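Local coordinates for glycoside hydrolase family 15, cellulose signaling associated protein envoy (Hypocrea jecorina, PDB 4WUJ) that probably senses blue light through an FMN-binding LOV domain of the PAS fold, linking light to oxidative-stress signalling in the fungus, at residues L40-I45 against P51-S56; G58-Q61 against S66-E69; I111-K116 against F121-T126. One frame throughout, in Å; residues are numbered along the deposited sequence.

Interaction 1 (L40-I45 against P51-S56); sequences LTLCDI and PIVYAS. With FMN (flavin mononucleotide), chain I.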
loop_
_atom_site.group_PDB
_atom_site.type_symbol
_atom_site.label_atom_id
_atom_site.label_comp_id
_atom_site.label_asym_id
_atom_site.label_seq_id
_atom_site.Cartn_x
_atom_site.Cartn_y
_atom_site.Cartn_z
ATOM N N LEU C 40 2.642 3.622 -6.669
ATOM C CA LEU C 40 3.854 2.809 -6.590
ATOM C C LEU C 40 3.988 1.950 -7.818
ATOM O O LEU C 40 2.996 1.386 -8.289
ATOM C CB LEU C 40 3.829 1.906 -5.374
ATOM C CG LEU C 40 5.022 0.978 -5.160
ATOM C CD1 LEU C 40 5.278 0.768 -3.669
ATOM C CD2 LEU C 40 4.828 -0.356 -5.870
ATOM N N THR C 41 5.208 1.900 -8.361
ATOM C CA THR C 41 5.536 0.973 -9.428
ATOM C C THR C 41 6.733 0.142 -8.984
ATOM O O THR C 41 7.583 0.572 -8.188
ATOM C CB THR C 41 5.829 1.678 -10.797
ATOM O OG1 THR C 41 7.031 2.457 -10.705
ATOM C CG2 THR C 41 4.689 2.574 -11.201
ATOM N N LEU C 42 6.755 -1.077 -9.474
ATOM C CA LEU C 42 7.857 -1.980 -9.273
ATOM C C LEU C 42 8.318 -2.381 -10.682
ATOM O O LEU C 42 7.504 -2.827 -11.527
ATOM C CB LEU C 42 7.381 -3.200 -8.499
ATOM C CG LEU C 42 8.374 -4.190 -7.927
ATOM C CD1 LEU C 42 9.462 -3.569 -7.056
ATOM C CD2 LEU C 42 7.525 -5.161 -7.107
ATOM N N CYS C 43 9.612 -2.212 -10.930
ATOM C CA CYS C 43 10.179 -2.480 -12.255
ATOM C C CYS C 43 11.306 -3.469 -12.124
ATOM O O CYS C 43 12.097 -3.382 -11.191
ATOM C CB CYS C 43 10.679 -1.198 -12.894
ATOM S SG CYS C 43 9.363 -0.008 -13.287
ATOM N N ASP C 44 11.343 -4.449 -13.030
ATOM C CA ASP C 44 12.414 -5.400 -13.026
ATOM C C ASP C 44 13.558 -4.860 -13.931
ATOM O O ASP C 44 13.535 -5.036 -15.147
ATOM C CB ASP C 44 11.911 -6.758 -13.526
ATOM C CG ASP C 44 12.961 -7.847 -13.379
ATOM O OD1 ASP C 44 14.155 -7.508 -13.264
ATOM O OD2 ASP C 44 12.581 -9.036 -13.404
ATOM N N ILE C 45 14.542 -4.193 -13.349
ATOM C CA ILE C 45 15.567 -3.576 -14.185
ATOM C C ILE C 45 16.625 -4.573 -14.795
ATOM O O ILE C 45 17.459 -4.170 -15.602
ATOM C CB ILE C 45 16.243 -2.419 -13.449
ATOM C CG1 ILE C 45 17.036 -2.947 -12.273
ATOM C CG2 ILE C 45 15.179 -1.363 -12.957
ATOM C CD1 ILE C 45 18.180 -2.057 -11.914
ATOM N N PRO C 51 10.807 -3.136 -17.382
ATOM C CA PRO C 51 9.338 -3.133 -17.416
ATOM C C PRO C 51 8.671 -3.069 -16.036
ATOM O O PRO C 51 9.156 -3.584 -15.013
ATOM C CB PRO C 51 9.003 -4.465 -18.118
ATOM C CG PRO C 51 10.123 -5.376 -17.699
ATOM C CD PRO C 51 11.360 -4.488 -17.614
ATOM N N ILE C 52 7.549 -2.398 -16.009
ATOM C CA ILE C 52 6.660 -2.469 -14.838
ATOM C C ILE C 52 6.133 -3.904 -14.660
ATOM O O ILE C 52 5.585 -4.490 -15.601
ATOM C CB ILE C 52 5.471 -1.526 -14.980
ATOM C CG1 ILE C 52 5.928 -0.084 -14.984
ATOM C CG2 ILE C 52 4.459 -1.718 -13.817
ATOM C CD1 ILE C 52 4.881 0.823 -15.602
ATOM N N VAL C 53 6.336 -4.466 -13.466
ATOM C CA VAL C 53 5.785 -5.776 -13.143
ATOM C C VAL C 53 4.664 -5.675 -12.110
ATOM O O VAL C 53 3.950 -6.649 -11.870
ATOM C CB VAL C 53 6.865 -6.767 -12.672
ATOM C CG1 VAL C 53 7.868 -6.994 -13.781
ATOM C CG2 VAL C 53 7.570 -6.291 -11.457
ATOM N N TYR C 54 4.520 -4.488 -11.512
ATOM C CA TYR C 54 3.450 -4.192 -10.571
ATOM C C TYR C 54 3.256 -2.690 -10.441
ATOM O O TYR C 54 4.245 -1.951 -10.241
ATOM C CB TYR C 54 3.799 -4.762 -9.180
ATOM C CG TYR C 54 2.789 -4.416 -8.122
ATOM C CD1 TYR C 54 2.885 -3.232 -7.372
ATOM C CD2 TYR C 54 1.701 -5.268 -7.871
ATOM C CE1 TYR C 54 1.926 -2.922 -6.388
ATOM C CE2 TYR C 54 0.762 -4.967 -6.900
ATOM C CZ TYR C 54 0.862 -3.792 -6.174
ATOM O OH TYR C 54 -0.121 -3.546 -5.244
ATOM N N ALA C 55 1.996 -2.247 -10.508
ATOM C CA ALA C 55 1.625 -0.888 -10.126
ATOM C C ALA C 55 0.461 -0.934 -9.109
ATOM O O ALA C 55 -0.479 -1.759 -9.236
ATOM C CB ALA C 55 1.229 -0.104 -11.333
ATOM N N SER C 56 0.530 -0.065 -8.100
ATOM C CA SER C 56 -0.476 -0.030 -7.030
ATOM C C SER C 56 -1.813 0.555 -7.506
ATOM O O SER C 56 -1.867 1.203 -8.538
ATOM C CB SER C 56 0.022 0.842 -5.877
ATOM O OG SER C 56 0.296 2.157 -6.349
HETATM N N1 FMN I . 9.729 8.570 -14.932
HETATM C C2 FMN I . 8.711 9.496 -14.842
HETATM O O2 FMN I . 8.690 10.471 -15.590
HETATM N N3 FMN I . 7.690 9.319 -13.911
HETATM C C4 FMN I . 7.676 8.244 -13.058
HETATM O O4 FMN I . 6.746 8.121 -12.266
HETATM C C4A FMN I . 8.704 7.294 -13.138
HETATM N N5 FMN I . 8.711 6.184 -12.304
HETATM C C5A FMN I . 9.726 5.273 -12.378
HETATM C C6 FMN I . 9.700 4.195 -11.514
HETATM C C7 FMN I . 10.692 3.231 -11.576
HETATM C C7M FMN I . 10.625 2.089 -10.610
HETATM C C8 FMN I . 11.736 3.365 -12.520
HETATM C C8M FMN I . 12.823 2.321 -12.592
HETATM C C9 FMN I . 11.761 4.472 -13.378
HETATM C C9A FMN I . 10.756 5.430 -13.316
HETATM N N10 FMN I . 10.746 6.539 -14.170
HETATM C C10 FMN I . 9.725 7.466 -14.081
HETATM C "C1'" FMN I . 11.834 6.845 -15.177
HETATM C "C2'" FMN I . 11.788 6.182 -16.534
HETATM O "O2'" FMN I . 11.208 4.905 -16.398
HETATM C "C3'" FMN I . 13.232 6.169 -17.114
HETATM O "O3'" FMN I . 14.125 5.501 -16.230
HETATM C "C4'" FMN I . 13.739 7.612 -17.349
HETATM O "O4'" FMN I . 12.942 8.202 -18.354
HETATM C "C5'" FMN I . 15.235 7.689 -17.705
HETATM O "O5'" FMN I . 15.541 6.774 -18.742
HETATM P P FMN I . 15.401 7.189 -20.276
HETATM O O1P FMN I . 15.702 5.923 -21.060
HETATM O O2P FMN I . 14.057 7.686 -20.687
HETATM O O3P FMN I . 16.415 8.240 -20.588
#

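Interaction 2 (G58-Q61 against S66-E69); sequences GFYQ and SAPE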
loop_
_atom_site.group_PDB
_atom_site.type_symbol
_atom_site.label_atom_id
_atom_site.label_comp_id
_atom_site.label_asym_id
_atom_site.label_seq_id
_atom_site.Cartn_x
_atom_site.Cartn_y
_atom_site.Cartn_z
ATOM N N GLY C 58 -3.128 3.112 -6.147
ATOM C CA GLY C 58 -2.773 4.529 -6.170
ATOM C C GLY C 58 -2.157 4.983 -7.510
ATOM O O GLY C 58 -2.338 6.133 -7.912
ATOM N N PHE C 59 -1.419 4.108 -8.208
ATOM C CA PHE C 59 -0.810 4.525 -9.481
ATOM C C PHE C 59 -1.884 4.658 -10.544
ATOM O O PHE C 59 -1.883 5.612 -11.315
ATOM C CB PHE C 59 0.259 3.544 -9.953
ATOM C CG PHE C 59 0.852 3.862 -11.335
ATOM C CD1 PHE C 59 1.989 4.706 -11.454
ATOM C CD2 PHE C 59 0.289 3.306 -12.492
ATOM C CE1 PHE C 59 2.562 4.980 -12.717
ATOM C CE2 PHE C 59 0.837 3.565 -13.758
ATOM C CZ PHE C 59 1.994 4.396 -13.878
ATOM N N TYR C 60 -2.798 3.700 -10.602
ATOM C CA TYR C 60 -3.871 3.812 -11.574
ATOM C C TYR C 60 -4.797 5.019 -11.259
ATOM O O TYR C 60 -5.339 5.663 -12.161
ATOM C CB TYR C 60 -4.635 2.512 -11.649
ATOM C CG TYR C 60 -3.762 1.317 -11.991
ATOM C CD1 TYR C 60 -3.044 1.277 -13.189
ATOM C CD2 TYR C 60 -3.666 0.218 -11.140
ATOM C CE1 TYR C 60 -2.251 0.185 -13.528
ATOM C CE2 TYR C 60 -2.848 -0.900 -11.478
ATOM C CZ TYR C 60 -2.161 -0.900 -12.682
ATOM O OH TYR C 60 -1.355 -1.949 -13.044
ATOM N N GLN C 61 -4.924 5.359 -9.982
ATOM C CA GLN C 61 -5.767 6.482 -9.592
ATOM C C GLN C 61 -5.047 7.804 -9.907
ATOM O O GLN C 61 -5.659 8.781 -10.347
ATOM C CB GLN C 61 -6.122 6.408 -8.088
ATOM C CG GLN C 61 -7.112 7.453 -7.619
ATOM C CD GLN C 61 -8.529 7.043 -7.919
ATOM O OE1 GLN C 61 -8.895 6.864 -9.077
ATOM N NE2 GLN C 61 -9.329 6.847 -6.873
ATOM N N SER C 66 -4.962 1.976 -16.784
ATOM C CA SER C 66 -5.355 0.694 -16.227
ATOM C C SER C 66 -4.196 -0.289 -16.413
ATOM O O SER C 66 -3.249 -0.024 -17.161
ATOM C CB SER C 66 -6.582 0.153 -16.959
ATOM O OG SER C 66 -6.219 -0.256 -18.273
ATOM N N ALA C 67 -4.283 -1.434 -15.752
ATOM C CA ALA C 67 -3.151 -2.330 -15.660
ATOM C C ALA C 67 -2.657 -2.758 -17.018
ATOM O O ALA C 67 -1.459 -2.728 -17.259
ATOM C CB ALA C 67 -3.505 -3.525 -14.842
ATOM N N PRO C 68 -3.576 -3.169 -17.911
ATOM C CA PRO C 68 -3.162 -3.767 -19.188
ATOM C C PRO C 68 -2.604 -2.730 -20.155
ATOM O O PRO C 68 -1.936 -3.084 -21.115
ATOM C CB PRO C 68 -4.470 -4.367 -19.748
ATOM C CG PRO C 68 -5.491 -4.276 -18.587
ATOM C CD PRO C 68 -5.044 -3.109 -17.785
ATOM N N GLU C 69 -2.906 -1.467 -19.906
ATOM C CA GLU C 69 -2.331 -0.359 -20.656
ATOM C C GLU C 69 -0.826 -0.116 -20.320
ATOM O O GLU C 69 -0.074 0.321 -21.188
ATOM C CB GLU C 69 -3.148 0.934 -20.396
ATOM C CG GLU C 69 -4.658 0.859 -20.728
ATOM C CD GLU C 69 -5.431 2.196 -20.526
ATOM O OE1 GLU C 69 -5.154 2.997 -19.606
ATOM O OE2 GLU C 69 -6.357 2.452 -21.314
#

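Interaction 3 (I111-K116 against F121-T126); sequences IVNYKK and FTNVVT. With FMN (flavin mononucleotide), chain I.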
loop_
_atom_site.group_PDB
_atom_site.type_symbol
_atom_site.label_atom_id
_atom_site.label_comp_id
_atom_site.label_asym_id
_atom_site.label_seq_id
_atom_site.Cartn_x
_atom_site.Cartn_y
_atom_site.Cartn_z
ATOM N N ILE C 111 9.391 16.264 -11.644
ATOM C CA ILE C 111 9.420 16.225 -13.073
ATOM C C ILE C 111 8.016 16.311 -13.544
ATOM O O ILE C 111 7.106 15.903 -12.819
ATOM C CB ILE C 111 10.051 14.837 -13.573
ATOM C CG1 ILE C 111 9.959 14.690 -15.083
ATOM C CG2 ILE C 111 9.372 13.618 -12.897
ATOM C CD1 ILE C 111 10.657 13.423 -15.596
ATOM N N VAL C 112 7.805 16.758 -14.769
ATOM C CA VAL C 112 6.454 16.800 -15.287
ATOM C C VAL C 112 6.077 15.517 -15.953
ATOM O O VAL C 112 6.754 15.069 -16.891
ATOM C CB VAL C 112 6.263 17.943 -16.277
ATOM C CG1 VAL C 112 4.890 17.830 -16.967
ATOM C CG2 VAL C 112 6.450 19.306 -15.547
ATOM N N ASN C 113 4.995 14.907 -15.471
ATOM C CA ASN C 113 4.347 13.846 -16.231
ATOM C C ASN C 113 2.940 14.204 -16.667
ATOM O O ASN C 113 2.390 15.264 -16.326
ATOM C CB ASN C 113 4.315 12.506 -15.459
ATOM C CG ASN C 113 5.694 12.019 -15.073
ATOM O OD1 ASN C 113 5.838 11.309 -14.077
ATOM N ND2 ASN C 113 6.725 12.423 -15.836
ATOM N N TYR C 114 2.362 13.273 -17.406
ATOM C CA TYR C 114 1.075 13.471 -18.010
ATOM C C TYR C 114 0.189 12.301 -17.655
ATOM O O TYR C 114 0.561 11.148 -17.865
ATOM C CB TYR C 114 1.253 13.644 -19.508
ATOM C CG TYR C 114 2.085 14.890 -19.784
ATOM C CD1 TYR C 114 1.492 16.150 -19.817
ATOM C CD2 TYR C 114 3.469 14.811 -19.943
ATOM C CE1 TYR C 114 2.248 17.301 -20.041
ATOM C CE2 TYR C 114 4.235 15.946 -20.169
ATOM C CZ TYR C 114 3.620 17.200 -20.210
ATOM O OH TYR C 114 4.376 18.341 -20.434
ATOM N N LYS C 115 -0.955 12.614 -17.049
ATOM C CA LYS C 115 -2.003 11.628 -16.790
ATOM C C LYS C 115 -2.453 11.141 -18.141
ATOM O O LYS C 115 -2.065 11.694 -19.153
ATOM C CB LYS C 115 -3.172 12.236 -15.998
ATOM C CG LYS C 115 -2.818 12.530 -14.546
ATOM C CD LYS C 115 -3.829 13.452 -13.870
ATOM C CE LYS C 115 -3.768 13.357 -12.355
ATOM N NZ LYS C 115 -3.397 14.615 -11.670
ATOM N N LYS C 116 -3.246 10.090 -18.167
ATOM C CA LYS C 116 -3.672 9.535 -19.424
ATOM C C LYS C 116 -4.566 10.502 -20.208
ATOM O O LYS C 116 -4.751 10.329 -21.420
ATOM C CB LYS C 116 -4.444 8.265 -19.186
ATOM C CG LYS C 116 -5.049 7.728 -20.460
ATOM C CD LYS C 116 -5.976 6.586 -20.146
ATOM C CE LYS C 116 -6.560 5.982 -21.406
ATOM N NZ LYS C 116 -7.289 4.789 -21.013
ATOM N N PHE C 121 1.312 17.113 -14.396
ATOM C CA PHE C 121 1.432 17.303 -12.974
ATOM C C PHE C 121 2.847 17.176 -12.539
ATOM O O PHE C 121 3.630 16.381 -13.061
ATOM C CB PHE C 121 0.571 16.305 -12.183
ATOM C CG PHE C 121 0.949 14.848 -12.389
ATOM C CD1 PHE C 121 0.517 14.159 -13.505
ATOM C CD2 PHE C 121 1.698 14.165 -11.438
ATOM C CE1 PHE C 121 0.844 12.833 -13.700
ATOM C CE2 PHE C 121 2.009 12.819 -11.624
ATOM C CZ PHE C 121 1.594 12.166 -12.769
ATOM N N THR C 122 3.170 17.969 -11.544
ATOM C CA THR C 122 4.483 17.913 -10.966
ATOM C C THR C 122 4.610 16.669 -10.066
ATOM O O THR C 122 4.318 16.701 -8.875
ATOM C CB THR C 122 4.776 19.219 -10.267
ATOM O OG1 THR C 122 4.706 20.259 -11.255
ATOM C CG2 THR C 122 6.153 19.199 -9.595
ATOM N N ASN C 123 5.070 15.573 -10.674
ATOM C CA ASN C 123 5.160 14.306 -9.995
ATOM C C ASN C 123 6.404 14.296 -9.133
ATOM O O ASN C 123 7.514 14.542 -9.644
ATOM C CB ASN C 123 5.202 13.199 -11.065
ATOM C CG ASN C 123 5.182 11.809 -10.473
ATOM O OD1 ASN C 123 5.257 11.647 -9.252
ATOM N ND2 ASN C 123 5.098 10.790 -11.344
ATOM N N VAL C 124 6.268 14.052 -7.832
ATOM C CA VAL C 124 7.483 13.852 -7.030
ATOM C C VAL C 124 7.822 12.348 -6.961
ATOM O O VAL C 124 7.253 11.556 -6.162
ATOM C CB VAL C 124 7.420 14.491 -5.643
ATOM C CG1 VAL C 124 8.743 14.342 -4.918
ATOM C CG2 VAL C 124 7.007 15.971 -5.745
ATOM N N VAL C 125 8.775 11.984 -7.819
ATOM C CA VAL C 125 9.154 10.598 -8.040
ATOM C C VAL C 125 10.369 10.281 -7.249
ATOM O O VAL C 125 11.377 10.998 -7.299
ATOM C CB VAL C 125 9.491 10.339 -9.523
ATOM C CG1 VAL C 125 9.878 8.908 -9.718
ATOM C CG2 VAL C 125 8.303 10.697 -10.434
ATOM N N THR C 126 10.300 9.189 -6.527
ATOM C CA THR C 126 11.460 8.658 -5.809
ATOM C C THR C 126 11.711 7.241 -6.290
ATOM O O THR C 126 10.787 6.433 -6.310
ATOM C CB THR C 126 11.185 8.514 -4.296
ATOM O OG1 THR C 126 10.790 9.766 -3.756
ATOM C CG2 THR C 126 12.418 7.995 -3.569
HETATM N N1 FMN I . 9.729 8.570 -14.932
HETATM C C2 FMN I . 8.711 9.496 -14.842
HETATM O O2 FMN I . 8.690 10.471 -15.590
HETATM N N3 FMN I . 7.690 9.319 -13.911
HETATM C C4 FMN I . 7.676 8.244 -13.058
HETATM O O4 FMN I . 6.746 8.121 -12.266
HETATM C C4A FMN I . 8.704 7.294 -13.138
HETATM N N5 FMN I . 8.711 6.184 -12.304
HETATM C C5A FMN I . 9.726 5.273 -12.378
HETATM C C6 FMN I . 9.700 4.195 -11.514
HETATM C C7 FMN I . 10.692 3.231 -11.576
HETATM C C7M FMN I . 10.625 2.089 -10.610
HETATM C C8 FMN I . 11.736 3.365 -12.520
HETATM C C8M FMN I . 12.823 2.321 -12.592
HETATM C C9 FMN I . 11.761 4.472 -13.378
HETATM C C9A FMN I . 10.756 5.430 -13.316
HETATM N N10 FMN I . 10.746 6.539 -14.170
HETATM C C10 FMN I . 9.725 7.466 -14.081
HETATM C "C1'" FMN I . 11.834 6.845 -15.177
HETATM C "C2'" FMN I . 11.788 6.182 -16.534
HETATM O "O2'" FMN I . 11.208 4.905 -16.398
HETATM C "C3'" FMN I . 13.232 6.169 -17.114
HETATM O "O3'" FMN I . 14.125 5.501 -16.230
HETATM C "C4'" FMN I . 13.739 7.612 -17.349
HETATM O "O4'" FMN I . 12.942 8.202 -18.354
HETATM C "C5'" FMN I . 15.235 7.689 -17.705
HETATM O "O5'" FMN I . 15.541 6.774 -18.742
HETATM P P FMN I . 15.401 7.189 -20.276
HETATM O O1P FMN I . 15.702 5.923 -21.060
HETATM O O2P FMN I . 14.057 7.686 -20.687
HETATM O O3P FMN I . 16.415 8.240 -20.588
#

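Interaction 1 (L40-I45 against P51-S56)
Leu-42 and Tyr-54 pair in the antiparallel ladder where a bulge interrupts it. The amide of Leu-42 donates to Tyr-54 O at 2.8 Å, and Leu-42 O receives Val-53 N at 2.8 Å together with a weak, longer bond from Tyr-54 N. Two consecutive residues thus face one, a classic beta bulge, and the register moves on by one, which brings Cys-43 opposite Ile-52. At the Ser-56 end the hydroxyl takes over part of the ladder: Leu-40 N reaches Ser-56 OG at 2.8 Å, a bent bond (132°), while Ser-56 N returns to Leu-40 O. Ser-56 OG lies between its own backbone N and carbonyl carbon (chi1 58°), close enough to bond Val-38 O as well. Beside Leu-42, Leu-40 CD2 meets the edge of the Tyr-54 ring in its plane, 3.8 Å from Tyr-54 CD1, the two side chains crossing at about a right angle. Helix 14-22 covers these residues, and Tyr-54 OH bonds Cys-36 N of the second subunit.

The other end is looser, for Val-53 and Pro-51 are partly exposed. Val-53 CG1 lies 4.1 Å from Asp-44 CB, and the backbone bond from Asp-44 N to Pro-51 O joins this end. The carboxylate of Asp-44 is engaged by His-137.

On the face opposite Leu-42 and Tyr-54, Cys-43 SG sits 3.8 Å from Ile-52 CG1. Cys-43 SG is also 3.6 Å from the flavin methyl FMN C7M, while Thr-41 OG1 lies 3.3 Å from FMN C6. The arrangement is the N-terminal beta hairpin of a PAS fold, with one face lining the dimethylbenzene end of the LOV flavin pocket.

Interaction 2 (G58-Q61 against S66-E69)
Tyr-60 carries this contact almost alone, bringing its aromatic ring against the backbone of Ser-66 and Ala-67 where helix 67-70 starts. The interaction across the two segments is van der Waals packing. Tyr-60 CE1 lies 3.4 Å from Ala-67 N, and Tyr-60 CZ is 3.7 Å from Ala-67 CB, with Ser-66 C and Ala-67 CA meeting the ring obliquely. The phenol oxygen, at the far end of the ring, meets the methyl group, Tyr-60 OH to Ala-67 CB being 3.2 Å. Placing CG opposite its own carbonyl carbon (chi1 -57°) swings the ring out from helix 57-63 to the turn. An alanine at the position of Tyr-60 is likely to leave the Ser-66 to Ala-67 backbone without its aromatic partner and to open a gap between the two helices.

Hydrogen bonding lies within the second segment, at the start of helix 67-70. Ser-66 is the N-cap, and its amide N donates to Glu-69 OE1 at 3.0 Å, approaching from above the carboxylate plane. This is the reciprocal half of a capping box, the serine side chain making no capping bond of its own; Glu-69 N returns only weakly to Ser-66 O.

The contact is small, with 122 Å² buried in total, and lies at the surface of the domain. Tyr-60 also touches Ile-70, further along helix 67-70, and Ala-55 of strand 52-55. Its neighbour Phe-59, whose ring edge faces Tyr-60 CD1, turns to Ser-39 of strand 39-44, so helix 57-63 is packed between the sheet and the short helix 67-70.

Interaction 3 (I111-K116 against F121-T126)
Asn-113 turns its amide opposite its own carbonyl carbon (chi1 -58°), whereas Asn-123 extends CG away from its backbone N (chi1 -175°), and the two side chains converge on one face of the hairpin. Asn-123 ND2 donates to Asn-113 OD1 at 2.9 Å, the amide planes standing nearly perpendicular (87°). The same Asn-113 OD1 accepts FMN N3 at 2.7 Å, and Asn-113 ND2 donates to FMN O2 at 2.8 Å. Asn-123 OD1 is taken by Ala-145 N, which fixes the second amide too.

Beneath lies an antiparallel ladder: Ile-111 and Asn-123 exchange two backbone bonds, as do Asn-113 and Phe-121. The Phe-121 ring fills the end of the pair, with Phe-121 CZ 3.8 Å from Asn-113 CB and Phe-121 CE1 3.8 Å from Lys-115 CG; the ammonium of Lys-115 goes on to a salt bridge with Glu-146. Towards the pocket, Ile-111 CG2 touches Val-125 CG2, which lies 3.5 Å from FMN O4.

In this LOV domain the hairpin therefore reads the pyrimidine edge of FMN through a paired amide. Gripped by two donors, Asn-113 OD1 is held as the acceptor for N3, and the bond from Asn-123 ND2 would probably disfavour an amide flip and may polarise the C=O of Asn-113.

The three contacts follow one another along a single PAS domain. Interactions 1 and 3 belong to the same sheet with centres 16 Å apart, and they touch FMN at opposite ends of its ring system, the dimethylbenzene end and the pyrimidine edge; each also meets the second subunit. Interaction 2 stands off the cofactor, with the Tyr-60 side chain about 12 Å from FMN, yet it touches both hairpins. Towards interaction 1, Thr-41 CG2 packs 3.4 Å from Phe-59 CD1, and towards interaction 3 a salt bridge joins Glu-69 OE2 to Lys-116 NZ, modelled rather short at 2.5 Å. Gln-144, which hydrogen-bonds FMN, has its side chain about 3 Å from those of both Thr-41 and Asn-123.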